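Local coordinates for protein esterase (Staphylococcus aureus subsp. aureus USA300_TCH1516, PDB 3D7R) that probably hydrolyses ester bonds, as other esterases of the alpha/beta-hydrolase fold do, at residues L100-P111 and V130-T138. Numbering follows the deposited sequence.
Sequences LYIHGGFNALQP and VVLPIYPKT
His103 and Lys137 meet from opposite directions, and their junction is the tight polar centre of this contact. Lys137 NZ donates to His103 NE2 at 3.0 Å, lying 16° out of the ring plane. The same ammonium reaches Gln110 OE1 at 2.8 Å, in the amide's carbonyl plane, and folds back to the carbonyl O of Tyr135, two residues back in its own segment. Bends at chi2 and chi4 curl the lysine chain so that NZ also sits over one face of the Tyr135 ring. On its other edge the imidazole is anchored by ND1, which donates to Gly104 O, so both nitrogens are engaged and the ring's rotation is fixed. Pro111 CG covers one imidazole face; Tyr135 takes the opposite one in an offset stack, centroids 4.7 Å apart and planes at 24°. Tyr135 OH donates to His103 O at 2.6 Å.

The first loop leads from strand 98-102 into helix 113-126 of the beta-alpha-beta crossover, and the second leaves its closing strand 129-133. His103-Gly104-Gly105 follows strand 98-102 as the HGG sequence does in hormone-sensitive-lipase-like esterases, whose glycines supply oxyanion-hole amides; a similar role here is inferred. Gly104 N, however, is bonded to Asp171 OD1.

Within the two segments one strand-strand bond remains, Tyr101 N to Val131 O (2.8 Å, 163° at hydrogen); Val131 also bonds to Ile99 just before, and beyond it the backbones part. Water 1 bridges Tyr101 O, His103 N and Pro133 O in the gap. Farther along, Thr138 N closes on Asn107 O at 2.7 Å, while water 3 links Asn107 OD1 with Tyr135 OH.

The looser border lies at Ile134 and the NE2 end of Gln110, both residues partly exposed, where Ile134 CG2 merely packs against the amide and water 4 accepts weakly from Gln110 NE2 and donates to Tyr135 O.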
# COMPACT_ATOMS: atom_id res chain seq x y z
N LEU A 100 -7.28 -7.68 -2.81
CA LEU A 100 -6.46 -7.03 -3.83
C LEU A 100 -5.38 -6.26 -3.09
O LEU A 100 -5.66 -5.24 -2.45
CB LEU A 100 -7.31 -6.07 -4.69
CG LEU A 100 -6.58 -5.30 -5.80
CD1 LEU A 100 -5.72 -6.24 -6.68
CD2 LEU A 100 -7.58 -4.52 -6.67
N TYR A 101 -4.14 -6.74 -3.17
CA TYR A 101 -3.06 -6.13 -2.40
C TYR A 101 -2.19 -5.21 -3.24
O TYR A 101 -1.56 -5.68 -4.20
CB TYR A 101 -2.19 -7.19 -1.68
CG TYR A 101 -1.32 -6.53 -0.61
CD1 TYR A 101 -1.71 -6.53 0.73
CD2 TYR A 101 -0.15 -5.87 -0.96
CE1 TYR A 101 -0.94 -5.89 1.70
CE2 TYR A 101 0.62 -5.24 -0.01
CZ TYR A 101 0.22 -5.25 1.31
OH TYR A 101 0.99 -4.61 2.24
N ILE A 102 -2.12 -3.93 -2.86
CA ILE A 102 -1.32 -2.92 -3.59
C ILE A 102 -0.04 -2.62 -2.79
O ILE A 102 -0.09 -1.95 -1.75
CB ILE A 102 -2.14 -1.61 -3.83
CG1 ILE A 102 -3.55 -1.89 -4.41
CG2 ILE A 102 -1.34 -0.65 -4.73
CD1 ILE A 102 -3.60 -2.76 -5.71
N HIS A 103 1.09 -3.13 -3.26
CA HIS A 103 2.31 -3.13 -2.49
C HIS A 103 2.98 -1.75 -2.42
O HIS A 103 2.86 -0.95 -3.36
CB HIS A 103 3.28 -4.19 -3.03
CG HIS A 103 3.90 -3.81 -4.34
ND1 HIS A 103 5.01 -3.00 -4.43
CD2 HIS A 103 3.59 -4.15 -5.61
CE1 HIS A 103 5.36 -2.86 -5.70
NE2 HIS A 103 4.51 -3.56 -6.43
N GLY A 104 3.67 -1.47 -1.32
CA GLY A 104 4.43 -0.21 -1.19
C GLY A 104 5.72 -0.18 -2.02
O GLY A 104 6.12 -1.18 -2.63
N GLY A 105 6.37 0.98 -2.06
CA GLY A 105 7.64 1.10 -2.80
C GLY A 105 7.71 2.38 -3.59
O GLY A 105 8.53 2.51 -4.51
N PHE A 106 6.82 3.31 -3.25
CA PHE A 106 6.80 4.68 -3.81
C PHE A 106 6.52 4.77 -5.31
O PHE A 106 6.80 5.79 -5.93
CB PHE A 106 8.07 5.45 -3.41
CG PHE A 106 8.50 5.21 -1.99
CD1 PHE A 106 7.85 5.85 -0.93
CD2 PHE A 106 9.51 4.29 -1.71
CE1 PHE A 106 8.23 5.58 0.40
CE2 PHE A 106 9.90 4.02 -0.38
CZ PHE A 106 9.26 4.67 0.67
N ASN A 107 5.93 3.70 -5.87
CA ASN A 107 5.63 3.58 -7.31
C ASN A 107 6.90 3.51 -8.15
O ASN A 107 6.86 3.78 -9.36
CB ASN A 107 4.69 4.69 -7.82
CG ASN A 107 3.39 4.77 -7.01
OD1 ASN A 107 2.67 3.79 -6.90
ND2 ASN A 107 3.11 5.94 -6.43
N ALA A 108 8.00 3.11 -7.51
CA ALA A 108 9.32 3.01 -8.15
C ALA A 108 9.99 1.67 -7.87
O ALA A 108 10.74 1.15 -8.71
CB ALA A 108 10.24 4.15 -7.66
N LEU A 109 9.75 1.14 -6.67
CA LEU A 109 10.26 -0.16 -6.23
C LEU A 109 9.26 -1.28 -6.47
O LEU A 109 8.06 -1.07 -6.38
CB LEU A 109 10.58 -0.13 -4.73
CG LEU A 109 11.65 0.87 -4.28
CD1 LEU A 109 11.75 0.84 -2.75
CD2 LEU A 109 13.00 0.53 -4.93
N GLN A 110 9.77 -2.47 -6.76
CA GLN A 110 8.94 -3.66 -6.85
C GLN A 110 8.75 -4.22 -5.44
O GLN A 110 9.32 -3.67 -4.46
CB GLN A 110 9.62 -4.68 -7.79
CG GLN A 110 9.79 -4.22 -9.23
CD GLN A 110 8.47 -4.09 -10.02
OE1 GLN A 110 7.43 -3.70 -9.48
NE2 GLN A 110 8.54 -4.37 -11.32
N PRO A 111 7.93 -5.29 -5.29
CA PRO A 111 7.77 -5.84 -3.95
C PRO A 111 9.08 -6.31 -3.31
O PRO A 111 9.93 -6.91 -3.96
CB PRO A 111 6.82 -7.02 -4.14
CG PRO A 111 6.05 -6.68 -5.38
CD PRO A 111 7.07 -6.00 -6.26
N VAL A 130 -5.02 -13.82 -1.72
CA VAL A 130 -4.35 -12.51 -1.83
C VAL A 130 -3.83 -12.34 -3.25
O VAL A 130 -3.12 -13.22 -3.77
CB VAL A 130 -3.22 -12.37 -0.81
CG1 VAL A 130 -2.40 -11.06 -1.05
CG2 VAL A 130 -3.79 -12.40 0.61
N VAL A 131 -4.19 -11.22 -3.86
CA VAL A 131 -3.84 -10.97 -5.27
C VAL A 131 -2.85 -9.81 -5.34
O VAL A 131 -3.15 -8.68 -4.90
CB VAL A 131 -5.10 -10.69 -6.13
CG1 VAL A 131 -4.72 -10.47 -7.61
CG2 VAL A 131 -6.13 -11.85 -6.01
N LEU A 132 -1.68 -10.11 -5.90
CA LEU A 132 -0.55 -9.18 -5.97
C LEU A 132 -0.24 -8.81 -7.43
O LEU A 132 0.55 -9.49 -8.08
CB LEU A 132 0.69 -9.81 -5.30
CG LEU A 132 2.03 -9.04 -5.31
CD1 LEU A 132 1.90 -7.70 -4.60
CD2 LEU A 132 3.18 -9.89 -4.74
N PRO A 133 -0.86 -7.73 -7.95
CA PRO A 133 -0.49 -7.17 -9.27
C PRO A 133 0.84 -6.40 -9.26
O PRO A 133 1.07 -5.56 -8.39
CB PRO A 133 -1.64 -6.24 -9.59
CG PRO A 133 -2.15 -5.77 -8.22
CD PRO A 133 -1.96 -6.98 -7.32
N ILE A 134 1.72 -6.70 -10.22
CA ILE A 134 2.96 -5.94 -10.36
C ILE A 134 2.64 -4.77 -11.32
O ILE A 134 2.88 -4.86 -12.51
CB ILE A 134 4.13 -6.83 -10.85
CG1 ILE A 134 4.27 -8.10 -10.00
CG2 ILE A 134 5.45 -6.05 -10.88
CD1 ILE A 134 4.38 -7.87 -8.46
N TYR A 135 2.04 -3.72 -10.76
CA TYR A 135 1.46 -2.60 -11.53
C TYR A 135 2.58 -1.72 -12.08
O TYR A 135 3.70 -1.74 -11.55
CB TYR A 135 0.50 -1.79 -10.63
CG TYR A 135 1.15 -1.33 -9.32
CD1 TYR A 135 1.98 -0.21 -9.29
CD2 TYR A 135 0.93 -2.04 -8.13
CE1 TYR A 135 2.58 0.20 -8.11
CE2 TYR A 135 1.54 -1.63 -6.93
CZ TYR A 135 2.37 -0.52 -6.94
OH TYR A 135 2.98 -0.09 -5.78
N PRO A 136 2.32 -0.99 -13.19
CA PRO A 136 3.36 -0.15 -13.79
C PRO A 136 4.03 0.81 -12.81
O PRO A 136 3.37 1.45 -11.97
CB PRO A 136 2.59 0.64 -14.86
CG PRO A 136 1.49 -0.31 -15.29
CD PRO A 136 1.07 -0.96 -13.97
N LYS A 137 5.35 0.91 -12.93
CA LYS A 137 6.18 1.71 -12.05
C LYS A 137 6.86 2.84 -12.77
O LYS A 137 7.22 2.74 -13.97
CB LYS A 137 7.29 0.85 -11.41
CG LYS A 137 6.84 -0.37 -10.64
CD LYS A 137 5.81 -0.01 -9.58
CE LYS A 137 5.62 -1.15 -8.57
NZ LYS A 137 5.00 -2.42 -9.21
N THR A 138 7.09 3.92 -12.02
CA THR A 138 7.97 4.98 -12.46
C THR A 138 9.43 4.51 -12.29
O THR A 138 9.71 3.61 -11.48
CB THR A 138 7.62 6.33 -11.73
OG1 THR A 138 7.55 7.41 -12.68
CG2 THR A 138 8.56 6.68 -10.55
O HOH W 1 0.33 -4.71 -5.83
O HOH W 2 5.88 0.87 -5.71
O HOH W 3 2.63 2.53 -4.58
O HOH W 4 6.03 -3.20 -13.19